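Local coordinates for protein beta-lactamase (PDB 6N36) that probably hydrolyses the amide bond of beta-lactam rings with the help of two zinc ions, as a dinuclear metallo-beta-lactamase, at residues I25-L29 against F169-D173; N52-S58 against Y86-M92; T81-H85 against D109-L113; R155-H160 against D206-T210; K179-I185 against F219-P225. One frame throughout, in Å; residues are numbered along the deposited sequence.

In the fold
The two sheets of the metallo-beta-lactamase alpha-beta/beta-alpha sandwich frame all five contacts. Contact 1 joins the sheets far from the metals, its hairpin turn from one sheet meeting strand 165-172 of the other. Contact 5, whose centre lies about 12 Å from that of contact 1, adds strand 221-223 to this second sheet beside strand 177-182. Contacts 2 and 3 cross along the chain inside the loop closed by contact 1, with centres about 11 Å apart, and carry four zinc ligands between them. Contact 4 brings His160 to the zinc of contact 3. Asn184 of contact 5 bonds His83, so the loop after strand 177-182 also reaches the dinuclear site.

Contact 1 (I25-L29 against F169-D173); sequences IAGNL and FDVKD
Val171 is the residue on which the turn at 25-29 rests, and both of its methyl branches take part. CG2 packs 3.9 Å from Ala26 CB and also touches the carbonyl oxygen of Ala26, while CG1 lies against Asn28 OD1 at 3.5 Å and meets Leu29 at its CB, 4.2 Å away. The first torsion of Val171, -58°, leaves CG2 flanked by its own N and C and CG1 beside N alone, and thereby splits the two methyls between the two ends of the turn. Farther along, Leu29 and Phe169 run roughly perpendicular: Leu29 CD2 comes to the edge of the phenyl ring, 4.0 Å from Phe169 CE2.

Backbone packing is close at Gly27, the second residue of a type II' turn from Ala26 to Leu29. Its CA sits 3.6 Å from Lys172 O and 4.0 Å from Asp173 CB; the backbone comes this close because glycine brings no side chain to the interface, and its positive phi suits the turn. Next to this turn, Ile25 and Ala26 both face Leu29 in a classic beta bulge.

No direct hydrogen bond joins the segments, and the polar link is a water. It donates to Asn28 OD1 at 2.7 Å and accepts from Lys172 N at 2.9 Å, while Asn28 ND2 is held by Thr43 O. Tyr242 bonds both Gly27 N and Asp173 OD2 from outside.

The hairpin end of one sheet is thus seated on strand 165-172 of the other by hydrocarbon packing, with one water satisfying an amide oxygen and a strand N-H that do not meet directly.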
# COMPACT_ATOMS: atom_id res chain seq x y z
N ILE A 25 15.30 3.72 0.94
CA ILE A 25 15.14 2.53 1.81
C ILE A 25 16.25 1.54 1.48
O ILE A 25 16.98 1.10 2.41
CB ILE A 25 13.73 1.94 1.60
CG1 ILE A 25 12.64 2.93 2.03
CG2 ILE A 25 13.65 0.61 2.34
CD1 ILE A 25 11.26 2.57 1.50
N ALA A 26 16.31 1.11 0.24
CA ALA A 26 17.17 0.01 -0.22
C ALA A 26 17.26 0.12 -1.73
O ALA A 26 16.22 0.14 -2.38
CB ALA A 26 16.61 -1.32 0.20
N GLY A 27 18.47 0.21 -2.28
CA GLY A 27 18.56 0.22 -3.74
C GLY A 27 17.82 1.42 -4.34
O GLY A 27 17.98 2.57 -3.85
N ASN A 28 16.98 1.12 -5.32
CA ASN A 28 16.14 2.08 -6.07
C ASN A 28 14.74 2.23 -5.46
O ASN A 28 13.83 2.69 -6.17
CB ASN A 28 16.09 1.70 -7.55
CG ASN A 28 15.55 0.31 -7.82
OD1 ASN A 28 15.84 -0.66 -7.09
ND2 ASN A 28 14.78 0.19 -8.87
N LEU A 29 14.55 1.79 -4.23
CA LEU A 29 13.26 1.95 -3.51
C LEU A 29 13.38 3.06 -2.48
O LEU A 29 14.31 3.04 -1.63
CB LEU A 29 12.91 0.64 -2.82
CG LEU A 29 11.74 0.72 -1.85
CD1 LEU A 29 10.42 1.01 -2.56
CD2 LEU A 29 11.63 -0.55 -1.02
N PHE A 169 9.36 -7.65 -4.58
CA PHE A 169 10.31 -7.29 -5.65
C PHE A 169 11.72 -7.29 -5.10
O PHE A 169 11.98 -6.94 -3.92
CB PHE A 169 9.99 -5.92 -6.29
CG PHE A 169 9.76 -4.80 -5.31
CD1 PHE A 169 8.52 -4.65 -4.72
CD2 PHE A 169 10.77 -3.95 -4.93
CE1 PHE A 169 8.31 -3.64 -3.80
CE2 PHE A 169 10.57 -2.95 -3.99
CZ PHE A 169 9.33 -2.80 -3.43
N ASP A 170 12.65 -7.56 -6.00
CA ASP A 170 14.10 -7.48 -5.71
C ASP A 170 14.63 -6.08 -6.04
O ASP A 170 14.27 -5.52 -7.12
CB ASP A 170 14.88 -8.52 -6.51
CG ASP A 170 14.60 -9.95 -6.06
OD1 ASP A 170 14.02 -10.16 -4.95
OD2 ASP A 170 14.99 -10.88 -6.82
N VAL A 171 15.44 -5.53 -5.14
CA VAL A 171 16.23 -4.30 -5.41
C VAL A 171 17.72 -4.65 -5.22
O VAL A 171 18.07 -5.43 -4.33
CB VAL A 171 15.83 -3.09 -4.55
CG1 VAL A 171 14.36 -2.77 -4.76
CG2 VAL A 171 16.10 -3.30 -3.07
N LYS A 172 18.54 -4.00 -6.02
CA LYS A 172 20.02 -4.20 -6.02
C LYS A 172 20.69 -2.91 -5.57
O LYS A 172 20.30 -1.85 -6.10
CB LYS A 172 20.46 -4.50 -7.45
CG LYS A 172 19.98 -5.82 -8.03
CD LYS A 172 20.41 -5.97 -9.47
CE LYS A 172 20.24 -7.38 -10.01
NZ LYS A 172 20.32 -7.35 -11.49
N ASP A 173 21.62 -2.94 -4.63
CA ASP A 173 22.49 -1.75 -4.38
C ASP A 173 23.94 -2.14 -4.73
O ASP A 173 24.14 -3.19 -5.36
CB ASP A 173 22.25 -1.20 -2.97
CG ASP A 173 22.71 -2.08 -1.82
OD1 ASP A 173 23.52 -3.05 -2.07
OD2 ASP A 173 22.38 -1.73 -0.68
O HOH W 1 17.34 -2.57 -8.19

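Contact 2 (N52-S58 against Y86-M92); sequences NTGVAGS and YDHVGAM. With ZN (zinc ion), chain B.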
# COMPACT_ATOMS: atom_id res chain seq x y z
N ASN A 52 0.91 3.65 -3.75
CA ASN A 52 0.02 4.43 -2.86
C ASN A 52 0.21 5.93 -2.99
O ASN A 52 1.31 6.43 -3.26
CB ASN A 52 0.14 4.06 -1.38
CG ASN A 52 -0.36 2.67 -1.06
OD1 ASN A 52 -1.14 2.08 -1.82
ND2 ASN A 52 0.10 2.13 0.07
N THR A 53 -0.88 6.62 -2.76
CA THR A 53 -0.89 8.05 -2.35
C THR A 53 -1.22 8.12 -0.87
O THR A 53 -1.24 7.11 -0.19
CB THR A 53 -1.79 8.93 -3.22
OG1 THR A 53 -3.16 8.67 -2.87
CG2 THR A 53 -1.57 8.74 -4.71
N GLY A 54 -1.41 9.34 -0.35
CA GLY A 54 -2.11 9.51 0.91
C GLY A 54 -3.54 9.97 0.67
O GLY A 54 -4.16 9.59 -0.29
N VAL A 55 -4.03 10.87 1.49
CA VAL A 55 -5.38 11.44 1.33
C VAL A 55 -5.34 12.48 0.21
O VAL A 55 -4.25 12.84 -0.28
CB VAL A 55 -5.87 12.05 2.65
CG1 VAL A 55 -6.05 10.98 3.70
CG2 VAL A 55 -4.96 13.17 3.11
N ALA A 56 -6.50 12.99 -0.16
CA ALA A 56 -6.58 14.07 -1.17
C ALA A 56 -5.65 15.21 -0.77
O ALA A 56 -5.55 15.54 0.41
CB ALA A 56 -7.99 14.57 -1.30
N GLY A 57 -4.93 15.76 -1.76
CA GLY A 57 -3.94 16.82 -1.52
C GLY A 57 -2.53 16.26 -1.43
O GLY A 57 -1.57 17.05 -1.58
N SER A 58 -2.36 14.94 -1.25
CA SER A 58 -1.01 14.39 -1.04
C SER A 58 -0.19 14.35 -2.35
O SER A 58 1.03 14.16 -2.26
CB SER A 58 -1.11 13.05 -0.34
OG SER A 58 -1.81 12.11 -1.16
N TYR A 86 -9.52 5.50 1.03
CA TYR A 86 -9.20 6.90 0.70
C TYR A 86 -7.85 7.37 1.26
O TYR A 86 -7.34 8.40 0.76
CB TYR A 86 -10.34 7.81 1.14
CG TYR A 86 -10.43 8.05 2.62
CD1 TYR A 86 -11.12 7.18 3.45
CD2 TYR A 86 -9.90 9.20 3.19
CE1 TYR A 86 -11.28 7.43 4.80
CE2 TYR A 86 -10.07 9.49 4.54
CZ TYR A 86 -10.77 8.59 5.34
OH TYR A 86 -10.92 8.82 6.67
N ASP A 87 -7.32 6.77 2.31
CA ASP A 87 -5.99 7.15 2.87
C ASP A 87 -4.84 6.60 2.01
O ASP A 87 -3.68 7.01 2.24
CB ASP A 87 -5.87 6.75 4.34
CG ASP A 87 -6.07 5.29 4.65
OD1 ASP A 87 -6.86 4.62 3.88
OD2 ASP A 87 -5.50 4.81 5.69
N HIS A 88 -5.08 5.72 1.04
CA HIS A 88 -4.05 5.15 0.15
C HIS A 88 -4.28 5.49 -1.32
O HIS A 88 -3.33 5.29 -2.12
CB HIS A 88 -3.90 3.64 0.34
CG HIS A 88 -3.73 3.33 1.79
ND1 HIS A 88 -2.59 3.70 2.51
CD2 HIS A 88 -4.60 2.79 2.68
CE1 HIS A 88 -2.81 3.37 3.80
NE2 HIS A 88 -4.03 2.78 3.89
N VAL A 89 -5.50 5.94 -1.69
CA VAL A 89 -5.79 6.34 -3.09
C VAL A 89 -6.43 7.73 -3.17
O VAL A 89 -6.91 8.09 -4.25
CB VAL A 89 -6.65 5.30 -3.83
CG1 VAL A 89 -5.91 3.98 -3.96
CG2 VAL A 89 -8.03 5.15 -3.22
N GLY A 90 -6.42 8.50 -2.08
CA GLY A 90 -7.14 9.79 -2.05
C GLY A 90 -6.61 10.77 -3.09
O GLY A 90 -7.40 11.64 -3.51
N ALA A 91 -5.33 10.69 -3.47
CA ALA A 91 -4.79 11.61 -4.50
C ALA A 91 -4.50 10.87 -5.79
O ALA A 91 -3.79 11.41 -6.66
CB ALA A 91 -3.54 12.30 -3.98
N MET A 92 -4.97 9.63 -5.95
CA MET A 92 -4.57 8.79 -7.10
C MET A 92 -5.10 9.39 -8.41
O MET A 92 -4.34 9.42 -9.39
CB MET A 92 -5.06 7.36 -6.91
CG MET A 92 -4.42 6.41 -7.84
SD MET A 92 -2.63 6.16 -7.56
CE MET A 92 -2.53 5.10 -6.10
ZN ZN B . -5.05 2.75 5.76
O HOH W 2 -0.48 5.39 1.88
O HOH W 3 -5.61 0.84 6.12
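Thr53 N donates a hydrogen bond to His88 O at 2.9 Å, approaching from above the carbonyl plane, with Val55 CA and Gly90 CA 4.2 Å apart. Gly90 N bonds Gly54 O weakly, and Gly90, without a side chain, lets the two backbones close up at Val55 and Ala56.

The Thr53 hydroxyl does the side-chain work. With chi1 at 75°, OG1 tucks over its own main chain, where it accepts from Ala91 N at 3.0 Å with an N-H...O angle of 159° and donates its own hydrogen bond to Gly54 O. Its CG2 branch turns instead to the bent Met92 chain, 4.0 Å from Met92 SD. Ala91, the N-cap residue of helix 92-99, pushes its CB against Ser58 OG at 3.3 Å.

Residues 83-88 spell the HxHxDH signature of the metallo-beta-lactamase superfamily, and Asp87 and His88 are its last two ligands. Asp87 OD2 and His88 NE2 both bind the same zinc ion, each at 2.1 Å, and His226 and a water complete its ligands. At the ring's other nitrogen, a water in its plane accepts from His88 ND1 and donates to Thr53 O. Asn52 runs alongside His88, its amide plane 42° from the ring, and its OD1 bonds Thr82 N and Thr81 OG1.

Contact 3 (T81-H85 against D109-L113); sequences TTHAH and DAALL. With ZN (zinc ion), chain C.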
# COMPACT_ATOMS: atom_id res chain seq x y z
N THR A 81 -1.58 0.40 -5.84
CA THR A 81 -2.05 0.62 -4.46
C THR A 81 -2.09 -0.72 -3.72
O THR A 81 -2.34 -1.76 -4.35
CB THR A 81 -3.42 1.30 -4.42
OG1 THR A 81 -3.73 1.60 -3.07
CG2 THR A 81 -4.52 0.44 -5.03
N THR A 82 -1.87 -0.64 -2.43
CA THR A 82 -2.07 -1.80 -1.55
C THR A 82 -3.55 -2.10 -1.28
O THR A 82 -3.90 -3.27 -1.08
CB THR A 82 -1.27 -1.67 -0.26
OG1 THR A 82 -1.63 -0.47 0.43
CG2 THR A 82 0.22 -1.70 -0.51
N HIS A 83 -4.39 -1.11 -1.21
CA HIS A 83 -5.87 -1.33 -1.14
C HIS A 83 -6.59 -0.03 -1.40
O HIS A 83 -6.09 1.04 -0.99
CB HIS A 83 -6.30 -1.96 0.21
CG HIS A 83 -6.18 -1.11 1.44
ND1 HIS A 83 -5.09 -1.16 2.29
CD2 HIS A 83 -7.06 -0.31 2.03
CE1 HIS A 83 -5.33 -0.39 3.35
NE2 HIS A 83 -6.53 0.14 3.23
N ALA A 84 -7.82 -0.10 -1.90
CA ALA A 84 -8.53 1.12 -2.35
C ALA A 84 -9.38 1.74 -1.22
O ALA A 84 -10.63 1.77 -1.34
CB ALA A 84 -9.38 0.80 -3.55
N HIS A 85 -8.73 2.17 -0.15
CA HIS A 85 -9.30 3.08 0.85
C HIS A 85 -8.76 4.49 0.61
O HIS A 85 -7.63 4.65 0.12
CB HIS A 85 -9.00 2.62 2.28
CG HIS A 85 -9.86 1.51 2.79
ND1 HIS A 85 -9.52 0.72 3.89
CD2 HIS A 85 -11.04 1.04 2.34
CE1 HIS A 85 -10.49 -0.15 4.11
NE2 HIS A 85 -11.44 0.03 3.19
N ASP A 109 -10.42 -5.08 -6.63
CA ASP A 109 -10.65 -3.69 -6.13
C ASP A 109 -10.97 -2.74 -7.29
O ASP A 109 -11.18 -1.54 -7.05
CB ASP A 109 -9.48 -3.13 -5.31
CG ASP A 109 -9.62 -3.23 -3.78
OD1 ASP A 109 -10.68 -3.74 -3.29
OD2 ASP A 109 -8.66 -2.80 -3.08
N ALA A 110 -11.02 -3.21 -8.53
CA ALA A 110 -11.20 -2.29 -9.68
C ALA A 110 -12.52 -1.53 -9.60
O ALA A 110 -12.54 -0.30 -9.85
CB ALA A 110 -11.10 -3.07 -10.97
N ALA A 111 -13.63 -2.20 -9.27
CA ALA A 111 -14.94 -1.51 -9.20
C ALA A 111 -14.94 -0.48 -8.07
O ALA A 111 -15.37 0.65 -8.28
CB ALA A 111 -16.06 -2.49 -9.06
N LEU A 112 -14.33 -0.84 -6.95
CA LEU A 112 -14.26 0.09 -5.79
C LEU A 112 -13.45 1.32 -6.17
O LEU A 112 -13.82 2.43 -5.85
CB LEU A 112 -13.63 -0.69 -4.64
CG LEU A 112 -13.53 0.05 -3.30
CD1 LEU A 112 -14.91 0.43 -2.79
CD2 LEU A 112 -12.82 -0.82 -2.27
N LEU A 113 -12.30 1.15 -6.79
CA LEU A 113 -11.47 2.30 -7.22
C LEU A 113 -12.23 3.15 -8.24
O LEU A 113 -12.14 4.34 -8.20
CB LEU A 113 -10.17 1.72 -7.80
CG LEU A 113 -9.11 2.78 -8.09
CD1 LEU A 113 -8.65 3.47 -6.80
CD2 LEU A 113 -7.97 2.12 -8.81
ZN ZN C . -7.73 0.67 4.99
O HOH W 3 -5.61 0.84 6.12
O HOH W 4 -7.60 2.69 5.12
O HOH W 5 -8.75 1.10 6.95
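The His83 imidazole has His85 CG and two zinc-bound waters at its edge, all in its plane, while the rings of His88 and His160 meet it edge-to-face. Across the contact the flat group is the Asp109 carboxylate, approached from above its plane. Ala84 N reaches Asp109 OD2 at 3.1 Å, 44° out of that plane, with an N-H...O angle of 150°. Thr161 OG1 is a second partner of the same oxygen.

Ala84 CB lies 4.0 Å from Leu112 CD2 and 4.3 Å from Leu113 CD1, on successive residues of helix 110-114. Leu112 CG stands anti to its backbone nitrogen (chi1 -177°), which extends CD2 as far as Ala84 O, 3.5 Å away. Ala84 is also the centre of an inverse gamma turn, and the histidines before and after it bind one zinc: His83 through NE2 at 2.2 Å and His85 through ND1 at 2.1 Å. Both belong to the HxHxDH motif of the dinuclear site, probably the active site.

The residue between two metal ligands is therefore held by one carboxylate bond and a leucine pair. Asp109 can be read as a second-shell residue that probably helps to hold the turn, while Asn184 OD1 bonds His83 ND1 and probably makes that ring a better zinc donor.

Contact 4 (R155-H160 against D206-T210); sequences RQHPGH and DYAYT. With ZN (zinc ion), chain C.
The loop that supplies the third histidine of a zinc site packs here against helix 203-215: His160 NE2 binds the metal at 2.1 Å, while Gly159 lies on Tyr207. The bare CA of Gly159 rests over the centre of the Tyr207 ring, 3.6 Å from the centroid and 11° off the ring normal, as a CH-pi contact. Tyr207 OH comes within 3.2 Å of His160 CA. Ser187 O bonds both Tyr207 OH and His160 ND1.

Pro158 sits across Asp206, its CB 3.5 Å from Asp206 OD2, which bonds Tyr200 OH. A chi1 of -70° turns Thr210 OG1 opposite its own carbonyl carbon, to lie 2.7 Å from Pro158 O and also near Asp206 O, so its proton has two possible acceptors; the CG2 branch goes to His157 CB. At the outer end a water donates to Gln156 O at 2.7 Å and accepts from Tyr209 OH, with Gln156 O at the edge of the tyrosine ring.

Strand 150-156 leads into this loop. Helix 203-215 lies against it, connecting strand 177-182 to strand 221-223, and helix 250-268 meets the helix at Tyr207 and Ala208 through Tyr264.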
# COMPACT_ATOMS: atom_id res chain seq x y z
N ARG A 155 0.65 -10.07 -4.86
CA ARG A 155 0.00 -11.22 -4.22
C ARG A 155 -1.32 -10.76 -3.63
O ARG A 155 -1.32 -9.76 -2.90
CB ARG A 155 0.88 -11.89 -3.16
CG ARG A 155 2.19 -12.47 -3.68
CD ARG A 155 2.02 -13.54 -4.72
NE ARG A 155 1.05 -14.56 -4.43
CZ ARG A 155 1.30 -15.73 -3.84
NH1 ARG A 155 2.52 -16.02 -3.40
NH2 ARG A 155 0.30 -16.56 -3.60
N GLN A 156 -2.41 -11.47 -3.92
CA GLN A 156 -3.74 -11.10 -3.40
C GLN A 156 -3.81 -11.46 -1.91
O GLN A 156 -3.64 -12.64 -1.55
CB GLN A 156 -4.89 -11.73 -4.19
CG GLN A 156 -4.98 -11.24 -5.63
CD GLN A 156 -6.12 -11.94 -6.34
OE1 GLN A 156 -6.33 -13.15 -6.12
NE2 GLN A 156 -6.82 -11.23 -7.21
N HIS A 157 -4.11 -10.46 -1.09
CA HIS A 157 -4.20 -10.56 0.38
C HIS A 157 -5.54 -9.99 0.80
O HIS A 157 -5.58 -8.99 1.50
CB HIS A 157 -2.96 -9.94 1.02
CG HIS A 157 -1.75 -10.74 0.78
ND1 HIS A 157 -0.49 -10.18 0.79
CD2 HIS A 157 -1.58 -12.08 0.57
CE1 HIS A 157 0.38 -11.12 0.51
NE2 HIS A 157 -0.23 -12.30 0.35
N PRO A 158 -6.65 -10.59 0.35
CA PRO A 158 -7.97 -9.98 0.52
C PRO A 158 -8.41 -9.95 1.99
O PRO A 158 -7.88 -10.69 2.87
CB PRO A 158 -8.89 -10.86 -0.26
CG PRO A 158 -8.20 -12.21 -0.23
CD PRO A 158 -6.73 -11.85 -0.42
N GLY A 159 -9.40 -9.10 2.25
CA GLY A 159 -10.10 -9.01 3.53
C GLY A 159 -10.27 -7.55 3.91
O GLY A 159 -11.41 -7.05 3.92
N HIS A 160 -9.20 -6.88 4.17
CA HIS A 160 -9.27 -5.43 4.54
C HIS A 160 -10.03 -4.67 3.44
O HIS A 160 -10.91 -3.87 3.74
CB HIS A 160 -7.84 -4.92 4.75
CG HIS A 160 -7.84 -3.54 5.23
ND1 HIS A 160 -7.96 -3.24 6.57
CD2 HIS A 160 -7.78 -2.38 4.57
CE1 HIS A 160 -7.99 -1.94 6.69
NE2 HIS A 160 -7.89 -1.38 5.51
N ASP A 206 -11.73 -14.92 3.28
CA ASP A 206 -10.62 -14.19 2.66
C ASP A 206 -9.59 -13.83 3.72
O ASP A 206 -8.38 -13.96 3.50
CB ASP A 206 -11.13 -12.97 1.90
CG ASP A 206 -11.57 -13.27 0.49
OD1 ASP A 206 -11.44 -14.45 0.02
OD2 ASP A 206 -12.08 -12.30 -0.18
N TYR A 207 -10.01 -13.27 4.85
CA TYR A 207 -9.07 -12.93 5.92
C TYR A 207 -8.33 -14.18 6.39
O TYR A 207 -7.12 -14.11 6.58
CB TYR A 207 -9.77 -12.31 7.13
CG TYR A 207 -9.90 -10.81 7.11
CD1 TYR A 207 -8.79 -10.00 7.29
CD2 TYR A 207 -11.13 -10.22 6.91
CE1 TYR A 207 -8.93 -8.63 7.37
CE2 TYR A 207 -11.28 -8.84 6.99
CZ TYR A 207 -10.17 -8.04 7.18
OH TYR A 207 -10.36 -6.68 7.31
N ALA A 208 -9.02 -15.29 6.51
CA ALA A 208 -8.40 -16.54 6.97
C ALA A 208 -7.31 -16.97 5.99
O ALA A 208 -6.17 -17.32 6.38
CB ALA A 208 -9.39 -17.64 7.15
N TYR A 209 -7.63 -16.89 4.69
CA TYR A 209 -6.68 -17.19 3.60
C TYR A 209 -5.46 -16.29 3.72
O TYR A 209 -4.28 -16.73 3.72
CB TYR A 209 -7.33 -17.10 2.22
CG TYR A 209 -6.31 -17.04 1.11
CD1 TYR A 209 -5.75 -18.18 0.61
CD2 TYR A 209 -5.81 -15.84 0.64
CE1 TYR A 209 -4.74 -18.14 -0.32
CE2 TYR A 209 -4.81 -15.77 -0.30
CZ TYR A 209 -4.33 -16.94 -0.87
OH TYR A 209 -3.29 -16.93 -1.77
N THR A 210 -5.70 -14.98 3.85
CA THR A 210 -4.61 -13.99 3.85
C THR A 210 -3.69 -14.21 5.04
O THR A 210 -2.45 -14.11 4.88
CB THR A 210 -5.23 -12.61 3.85
OG1 THR A 210 -5.82 -12.45 2.56
CG2 THR A 210 -4.22 -11.52 4.11
ZN ZN C . -7.73 0.67 4.99
O HOH W 6 -2.02 -14.60 -2.35
O HOH W 3 -5.61 0.84 6.12
O HOH W 4 -7.60 2.69 5.12
O HOH W 5 -8.75 1.10 6.95

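Contact 5 (K179-I185 against F219-P225); sequences KVLIANI and FDLWLAP
Lys179 O is gripped by two successive amides, Asp220 N at 2.8 Å and Leu221 N at 3.0 Å. The Asp220 carboxylate returns the hold: its OD2 accepts from Lys179 N at 2.8 Å, on the anti side and almost perfectly straight at 178°. The lysine's own ammonium turns elsewhere, to a salt bridge with Asp170. From here the ladder runs on through Leu181 N to Leu221 O, Leu223 N to Leu181 O and Ala183 N to Leu223 O, binding the strands in parallel.

On one side of the sheet, Leu181 lays CD2 over a face of the Phe219 phenyl, 4.0 Å from the ring centroid and 27° off its normal. Phe219 CG is folded back over its own main chain (chi1 49°), which turns a face of the ring to Leu181 CD2. Trp222 shares this side; the Ile185 side chain crosses that of Trp222 nearly square, with Ile185 CD1 4.0 Å from Trp222 CZ3. Tyr253 meets both aromatic rings edge-to-face. The other side carries Val180, Leu221, Ile182 and Leu223, where Ile182 CD1 comes 4.0 Å from Leu223 CB.

Past the strands, Pro225 CG rests 3.6 Å from Asn184 OD1, the oxygen that also bonds the zinc ligand His83 through ND1. Strand 177-182, helix 203-215 and strand 221-223 make a beta-alpha-beta crossover, the parallel edge of the second sheet in the metallo-beta-lactamase sandwich.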
# COMPACT_ATOMS: atom_id res chain seq x y z
N LYS A 179 15.24 -8.79 -1.26
CA LYS A 179 13.82 -9.06 -1.61
C LYS A 179 12.95 -8.30 -0.62
O LYS A 179 13.09 -8.46 0.61
CB LYS A 179 13.49 -10.56 -1.55
CG LYS A 179 12.10 -10.86 -2.12
CD LYS A 179 11.82 -12.34 -2.25
CE LYS A 179 12.68 -13.04 -3.27
NZ LYS A 179 12.43 -12.53 -4.63
N VAL A 180 12.17 -7.37 -1.16
CA VAL A 180 11.34 -6.47 -0.35
C VAL A 180 9.89 -6.89 -0.49
O VAL A 180 9.41 -7.17 -1.62
CB VAL A 180 11.53 -5.02 -0.83
CG1 VAL A 180 10.69 -4.07 -0.00
CG2 VAL A 180 12.99 -4.60 -0.80
N LEU A 181 9.20 -6.87 0.64
CA LEU A 181 7.73 -7.02 0.68
C LEU A 181 7.14 -5.69 1.15
O LEU A 181 7.52 -5.20 2.23
CB LEU A 181 7.40 -8.14 1.66
CG LEU A 181 5.90 -8.26 1.99
CD1 LEU A 181 5.11 -8.70 0.77
CD2 LEU A 181 5.66 -9.26 3.14
N ILE A 182 6.24 -5.16 0.34
CA ILE A 182 5.34 -4.06 0.78
C ILE A 182 4.03 -4.78 1.12
O ILE A 182 3.31 -5.24 0.20
CB ILE A 182 5.17 -2.99 -0.30
CG1 ILE A 182 6.51 -2.35 -0.71
CG2 ILE A 182 4.14 -1.97 0.17
CD1 ILE A 182 7.25 -1.67 0.36
N ALA A 183 3.82 -4.97 2.41
CA ALA A 183 2.79 -5.87 2.98
C ALA A 183 1.53 -5.10 3.29
O ALA A 183 1.61 -4.17 4.12
CB ALA A 183 3.28 -6.53 4.24
N ASN A 184 0.39 -5.55 2.78
CA ASN A 184 -0.90 -5.02 3.27
C ASN A 184 -1.36 -5.85 4.46
O ASN A 184 -1.80 -6.93 4.32
CB ASN A 184 -1.95 -4.96 2.17
CG ASN A 184 -3.02 -3.98 2.58
OD1 ASN A 184 -2.87 -2.76 2.36
ND2 ASN A 184 -4.11 -4.48 3.20
N ILE A 185 -1.27 -5.26 5.63
CA ILE A 185 -1.51 -5.99 6.90
C ILE A 185 -3.01 -6.21 7.00
O ILE A 185 -3.82 -5.34 6.68
CB ILE A 185 -0.95 -5.18 8.09
CG1 ILE A 185 0.58 -5.11 8.03
CG2 ILE A 185 -1.44 -5.75 9.43
CD1 ILE A 185 1.32 -6.41 7.98
N PHE A 219 11.08 -13.13 2.44
CA PHE A 219 11.63 -11.84 1.99
C PHE A 219 12.75 -11.41 2.94
O PHE A 219 12.88 -11.99 4.05
CB PHE A 219 10.52 -10.78 1.95
CG PHE A 219 9.73 -10.75 3.23
CD1 PHE A 219 8.61 -11.55 3.40
CD2 PHE A 219 10.17 -9.97 4.28
CE1 PHE A 219 7.96 -11.55 4.62
CE2 PHE A 219 9.52 -9.99 5.49
CZ PHE A 219 8.42 -10.78 5.66
N ASP A 220 13.51 -10.39 2.55
CA ASP A 220 14.57 -9.84 3.41
C ASP A 220 14.05 -8.66 4.22
O ASP A 220 14.38 -8.55 5.41
CB ASP A 220 15.77 -9.41 2.54
CG ASP A 220 16.39 -10.58 1.79
OD1 ASP A 220 16.67 -11.59 2.47
OD2 ASP A 220 16.52 -10.52 0.55
N LEU A 221 13.38 -7.72 3.53
CA LEU A 221 12.97 -6.44 4.15
C LEU A 221 11.45 -6.31 4.00
O LEU A 221 10.94 -6.77 3.01
CB LEU A 221 13.64 -5.27 3.44
CG LEU A 221 15.15 -5.35 3.21
CD1 LEU A 221 15.61 -4.07 2.55
CD2 LEU A 221 15.87 -5.59 4.54
N TRP A 222 10.80 -5.65 4.94
CA TRP A 222 9.34 -5.38 4.78
C TRP A 222 8.98 -3.98 5.23
O TRP A 222 9.54 -3.52 6.20
CB TRP A 222 8.46 -6.45 5.42
CG TRP A 222 8.40 -6.46 6.92
CD1 TRP A 222 9.35 -6.91 7.81
CD2 TRP A 222 7.28 -6.04 7.73
NE1 TRP A 222 8.90 -6.74 9.10
CE2 TRP A 222 7.62 -6.24 9.08
CE3 TRP A 222 6.01 -5.54 7.42
CZ2 TRP A 222 6.76 -5.94 10.13
CZ3 TRP A 222 5.14 -5.28 8.46
CH2 TRP A 222 5.52 -5.46 9.79
N LEU A 223 7.94 -3.45 4.59
CA LEU A 223 7.31 -2.18 5.00
C LEU A 223 5.81 -2.37 4.75
O LEU A 223 5.40 -3.37 4.21
CB LEU A 223 7.87 -0.98 4.24
CG LEU A 223 9.37 -0.69 4.47
CD1 LEU A 223 10.20 -1.45 3.47
CD2 LEU A 223 9.67 0.78 4.35
N ALA A 224 5.04 -1.44 5.23
CA ALA A 224 3.57 -1.53 5.18
C ALA A 224 2.99 -0.13 5.00
O ALA A 224 3.71 0.85 5.05
CB ALA A 224 3.06 -2.18 6.45
N PRO A 225 1.67 -0.03 4.75
CA PRO A 225 1.06 1.24 4.41
C PRO A 225 0.94 2.22 5.58
O PRO A 225 0.72 3.36 5.28
CB PRO A 225 -0.34 0.84 3.91
CG PRO A 225 -0.18 -0.56 3.41
CD PRO A 225 0.78 -1.18 4.40